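Single-stranded DNA-binding protein (PDB 5ODK) probably binds single-stranded DNA through an OB fold. Local coordinates at residues L54-K57 / D58-G61; K64-I67 / D68-E72. All coordinates share one frame; numbering follows the deposited sequence.

Interaction 1 (L54-K57 / D58-G61)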
loop_
_atom_site.group_PDB
_atom_site.type_symbol
_atom_site.label_atom_id
_atom_site.label_comp_id
_atom_site.label_asym_id
_atom_site.label_seq_id
_atom_site.Cartn_x
_atom_site.Cartn_y
_atom_site.Cartn_z
ATOM N N LEU A 54 3.004 -0.136 -7.055
ATOM C CA LEU A 54 3.004 -0.991 -8.207
ATOM C C LEU A 54 3.838 -2.200 -7.863
ATOM O O LEU A 54 5.066 -2.114 -7.682
ATOM C CB LEU A 54 3.576 -0.233 -9.384
ATOM C CG LEU A 54 2.849 1.048 -9.735
ATOM C CD1 LEU A 54 3.574 1.754 -10.853
ATOM C CD2 LEU A 54 1.384 0.816 -10.097
ATOM N N MET A 55 3.173 -3.350 -7.718
ATOM C CA MET A 55 3.813 -4.527 -7.174
ATOM C C MET A 55 4.024 -5.549 -8.301
ATOM O O MET A 55 3.056 -6.114 -8.813
ATOM C CB MET A 55 2.936 -5.073 -6.047
ATOM C CG MET A 55 3.515 -6.255 -5.357
ATOM S SD MET A 55 2.649 -6.606 -3.816
ATOM C CE MET A 55 1.181 -7.399 -4.422
ATOM N N PRO A 56 5.289 -5.805 -8.721
ATOM C CA PRO A 56 5.519 -6.756 -9.833
ATOM C C PRO A 56 4.948 -8.137 -9.555
ATOM O O PRO A 56 5.254 -8.776 -8.546
ATOM C CB PRO A 56 7.027 -6.772 -9.964
ATOM C CG PRO A 56 7.449 -5.399 -9.522
ATOM C CD PRO A 56 6.521 -5.072 -8.375
ATOM N N LYS A 57 4.094 -8.586 -10.461
ATOM C CA LYS A 57 3.411 -9.871 -10.260
ATOM C C LYS A 57 4.375 -11.040 -10.133
ATOM O O LYS A 57 4.155 -11.932 -9.313
ATOM C CB LYS A 57 2.459 -10.150 -11.414
ATOM C CG LYS A 57 1.278 -9.200 -11.520
ATOM C CD LYS A 57 0.379 -9.576 -12.674
ATOM C CE LYS A 57 -0.904 -8.764 -12.746
ATOM N NZ LYS A 57 -1.673 -9.143 -13.956
ATOM N N ASP A 58 5.435 -11.037 -10.941
ATOM C CA ASP A 58 6.323 -12.189 -11.039
ATOM C C ASP A 58 7.144 -12.412 -9.799
ATOM O O ASP A 58 7.582 -13.510 -9.590
ATOM C CB ASP A 58 7.183 -12.152 -12.313
ATOM C CG ASP A 58 8.180 -10.999 -12.378
ATOM O OD1 ASP A 58 8.128 -10.030 -11.594
ATOM O OD2 ASP A 58 9.040 -11.080 -13.289
ATOM N N THR A 59 7.311 -11.399 -8.952
ATOM C CA THR A 59 8.092 -11.521 -7.709
ATOM C C THR A 59 7.282 -11.301 -6.428
ATOM O O THR A 59 7.846 -11.269 -5.321
ATOM C CB THR A 59 9.252 -10.521 -7.730
ATOM O OG1 THR A 59 8.697 -9.219 -7.954
ATOM C CG2 THR A 59 10.232 -10.889 -8.819
ATOM N N HIS A 60 5.965 -11.198 -6.558
ATOM C CA HIS A 60 5.105 -10.929 -5.407
ATOM C C HIS A 60 3.886 -11.830 -5.342
ATOM O O HIS A 60 2.910 -11.469 -4.692
ATOM C CB HIS A 60 4.662 -9.462 -5.340
ATOM C CG HIS A 60 5.794 -8.498 -5.131
ATOM N ND1 HIS A 60 6.657 -8.125 -6.136
ATOM C CD2 HIS A 60 6.166 -7.803 -4.035
ATOM C CE1 HIS A 60 7.528 -7.234 -5.665
ATOM N NE2 HIS A 60 7.253 -7.028 -4.387
ATOM N N GLY A 61 3.968 -13.033 -5.926
ATOM C CA GLY A 61 2.813 -13.917 -5.896
ATOM C C GLY A 61 2.354 -14.323 -4.502
ATOM O O GLY A 61 1.166 -14.307 -4.206
#

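Interaction 2 (K64-I67 / D68-E72)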
loop_
_atom_site.group_PDB
_atom_site.type_symbol
_atom_site.label_atom_id
_atom_site.label_comp_id
_atom_site.label_asym_id
_atom_site.label_seq_id
_atom_site.Cartn_x
_atom_site.Cartn_y
_atom_site.Cartn_z
ATOM N N LYS A 64 0.805 -11.421 -2.601
ATOM C CA LYS A 64 -0.510 -11.131 -3.152
ATOM C C LYS A 64 -1.547 -12.132 -2.643
ATOM O O LYS A 64 -2.656 -11.744 -2.324
ATOM C CB LYS A 64 -0.478 -11.045 -4.672
ATOM C CG LYS A 64 -1.734 -10.363 -5.249
ATOM C CD LYS A 64 -2.675 -11.404 -5.755
ATOM C CE LYS A 64 -3.891 -10.626 -6.281
ATOM N NZ LYS A 64 -4.947 -11.558 -6.710
ATOM N N LYS A 65 -1.172 -13.418 -2.583
ATOM C CA LYS A 65 -2.074 -14.452 -2.050
ATOM C C LYS A 65 -2.484 -14.138 -0.598
ATOM O O LYS A 65 -3.654 -14.247 -0.224
ATOM C CB LYS A 65 -1.422 -15.835 -2.191
ATOM C CG LYS A 65 -2.281 -16.956 -1.673
ATOM C CD LYS A 65 -1.883 -18.288 -2.275
ATOM C CE LYS A 65 -2.878 -19.324 -1.806
ATOM N NZ LYS A 65 -2.685 -20.547 -2.600
ATOM N N ILE A 66 -1.512 -13.720 0.200
ATOM C CA ILE A 66 -1.787 -13.340 1.562
ATOM C C ILE A 66 -2.733 -12.133 1.592
ATOM O O ILE A 66 -3.661 -12.065 2.390
ATOM C CB ILE A 66 -0.454 -13.016 2.294
ATOM C CG1 ILE A 66 0.298 -14.329 2.594
ATOM C CG2 ILE A 66 -0.726 -12.256 3.584
ATOM C CD1 ILE A 66 1.713 -14.173 3.099
ATOM N N ILE A 67 -2.463 -11.146 0.739
ATOM C CA ILE A 67 -3.351 -9.968 0.666
ATOM C C ILE A 67 -4.781 -10.391 0.354
ATOM O O ILE A 67 -5.714 -9.917 1.024
ATOM C CB ILE A 67 -2.814 -8.955 -0.380
ATOM C CG1 ILE A 67 -1.593 -8.237 0.176
ATOM C CG2 ILE A 67 -3.896 -7.947 -0.773
ATOM C CD1 ILE A 67 -0.778 -7.518 -0.880
ATOM N N ASP A 68 -4.965 -11.313 -0.602
ATOM C CA ASP A 68 -6.320 -11.758 -0.907
ATOM C C ASP A 68 -6.984 -12.398 0.320
ATOM O O ASP A 68 -8.162 -12.171 0.601
ATOM C CB ASP A 68 -6.314 -12.706 -2.095
ATOM C CG ASP A 68 -6.062 -12.034 -3.425
ATOM O OD1 ASP A 68 -6.199 -10.797 -3.551
ATOM O OD2 ASP A 68 -5.778 -12.784 -4.389
ATOM N N GLU A 69 -6.222 -13.214 1.034
ATOM C CA GLU A 69 -6.720 -13.866 2.249
ATOM C C GLU A 69 -7.110 -12.848 3.318
ATOM O O GLU A 69 -8.125 -12.939 3.967
ATOM C CB GLU A 69 -5.693 -14.842 2.786
ATOM C CG GLU A 69 -5.529 -16.045 1.865
ATOM C CD GLU A 69 -4.276 -16.861 2.030
ATOM O OE1 GLU A 69 -3.446 -16.577 2.894
ATOM O OE2 GLU A 69 -4.136 -17.843 1.265
ATOM N N GLN A 70 -6.296 -11.817 3.471
ATOM C CA GLN A 70 -6.568 -10.780 4.468
ATOM C C GLN A 70 -7.765 -9.924 4.063
ATOM O O GLN A 70 -8.522 -9.489 4.930
ATOM C CB GLN A 70 -5.342 -9.900 4.718
ATOM C CG GLN A 70 -4.188 -10.719 5.277
ATOM C CD GLN A 70 -4.505 -11.383 6.598
ATOM O OE1 GLN A 70 -4.960 -10.747 7.532
ATOM N NE2 GLN A 70 -4.351 -12.702 6.644
ATOM N N ILE A 71 -7.949 -9.702 2.760
ATOM C CA ILE A 71 -9.169 -9.056 2.277
ATOM C C ILE A 71 -10.431 -9.856 2.658
ATOM O O ILE A 71 -11.410 -9.271 3.122
ATOM C CB ILE A 71 -9.072 -8.806 0.763
ATOM C CG1 ILE A 71 -8.127 -7.643 0.516
ATOM C CG2 ILE A 71 -10.439 -8.545 0.128
ATOM C CD1 ILE A 71 -7.775 -7.460 -0.942
ATOM N N GLU A 72 -10.386 -11.189 2.520
ATOM C CA GLU A 72 -11.518 -12.007 2.917
ATOM C C GLU A 72 -11.801 -11.916 4.412
ATOM O O GLU A 72 -12.948 -11.826 4.831
ATOM C CB GLU A 72 -11.346 -13.467 2.448
ATOM C CG GLU A 72 -11.343 -13.592 0.942
ATOM C CD GLU A 72 -12.609 -13.020 0.294
ATOM O OE1 GLU A 72 -13.718 -13.429 0.682
ATOM O OE2 GLU A 72 -12.490 -12.140 -0.587
HETATM O O HOH W 1 -5.383 -16.132 -1.478
#

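Interaction 1 (L54-K57 / D58-G61)
The imidazole of H60 carries M55 on one face and the carbonyl of P56 at its edge. CG of M55 lies over that face, offset toward the rim, 3.5 Å from the ring centroid and 27° off the normal, a CH-pi contact whose nearest ring atom is CG of H60. SD of M55 stands farther out, 4.4 Å from the ring centroid in an oblique sulfur-aromatic approach. At the edge, ND1 of H60 donates to O of P56 over 2.9 Å; the donor sits in the carbonyl plane on a lone pair, although the hydrogen bond is bent, with an N-H...O angle of 138°, and the oxygen lies somewhat out of the ring plane. The proline ring runs beside the imidazole, with CD of P56 3.6 Å from CE1 of H60. M55 reaches the ring because its CG is anti to the backbone N (chi1 -177°), while the bend at chi3 brings the methyl against K64 and I67, and the side chain also touches I63. This is the turn that takes strand 49-56 of the OB-fold sheet into helix 61-76, and H60 is the N-cap residue of that helix. Two weak backbone bonds tighten the turn, from N of T59 to O of P56 and from N of H60 to O of K57, both 3.4 Å long. With NE2 of H60 bonded to O of S26, both ring nitrogens are engaged and the rotation of the imidazole is fixed. The extended chain of K57 carries its NZ to salt bridges with D94 and D96, and the ammonium group also makes a cation-pi contact with W109.

Interaction 2 (K64-I67 / D68-E72)
Four successive i to i+4 hydrogen bonds, from N of D68, E69, Q70 and I71 back to O of K64, K65, I66 and I67, run from K64 to I71 as regular alpha-helix, the last of them 2.8 Å between N of I71 and O of I67. One turn apart on the helix surface, K64 and D68 form a salt bridge. NZ of K64 meets OD2 of D68 at 2.8 Å, using the syn lone pair, on the side of the other carboxylate oxygen, and CE of K64 lies 3.4 Å from the same OD2. The lysine chain kinks at chi2 (-101°), which brings its end to the carboxylate, and the ammonium group also makes a cation-pi contact with W109. Next along, the carboxylate of E69 rests against the K65 chain, OE2 of E69 lying 3.6 Å from CG of K65; their charged ends stay 4.9 Å apart, NZ of K65 to OE2 of E69. A water donates to O of K65 at 2.8 Å and, weakly, to the E69 carboxylate. The helix, 61-76, follows strand 49-56 and is amphipathic, packing its apolar side on the strands of the OB-fold sheet. On that side CG2 of I67 touches CD1 of I71 at 3.9 Å. I67 also meets I23 and V25 of strand 23-26 as well as F91, and I71 packs on L90, F91 and I92. I66 and Q70 lie side by side, CG2 of I66 to CG of Q70 4.1 Å, and both touch L17 of strand 15-18.

Interaction 1 is the turn through which the chain enters the helix that carries interaction 2; their centres are about 14 Å apart. M55 bridges them: its CE lies 4.0 Å from CB of K64 and 4.1 Å from CD1 of I67, so the methionine lying on one face of the H60 ring also packs on the first turns of the helix. W109 joins them a second time through cation-pi contacts with both K57 and K64. K13 is a magnesium-binding residue in a deposited structure of this protein, but no magnesium is bound to this chain in the model. The side chain of T59 in interaction 1 is about 4 Å from that of K13, and the side chain of I66 in interaction 2 is about 9 Å from that of K13.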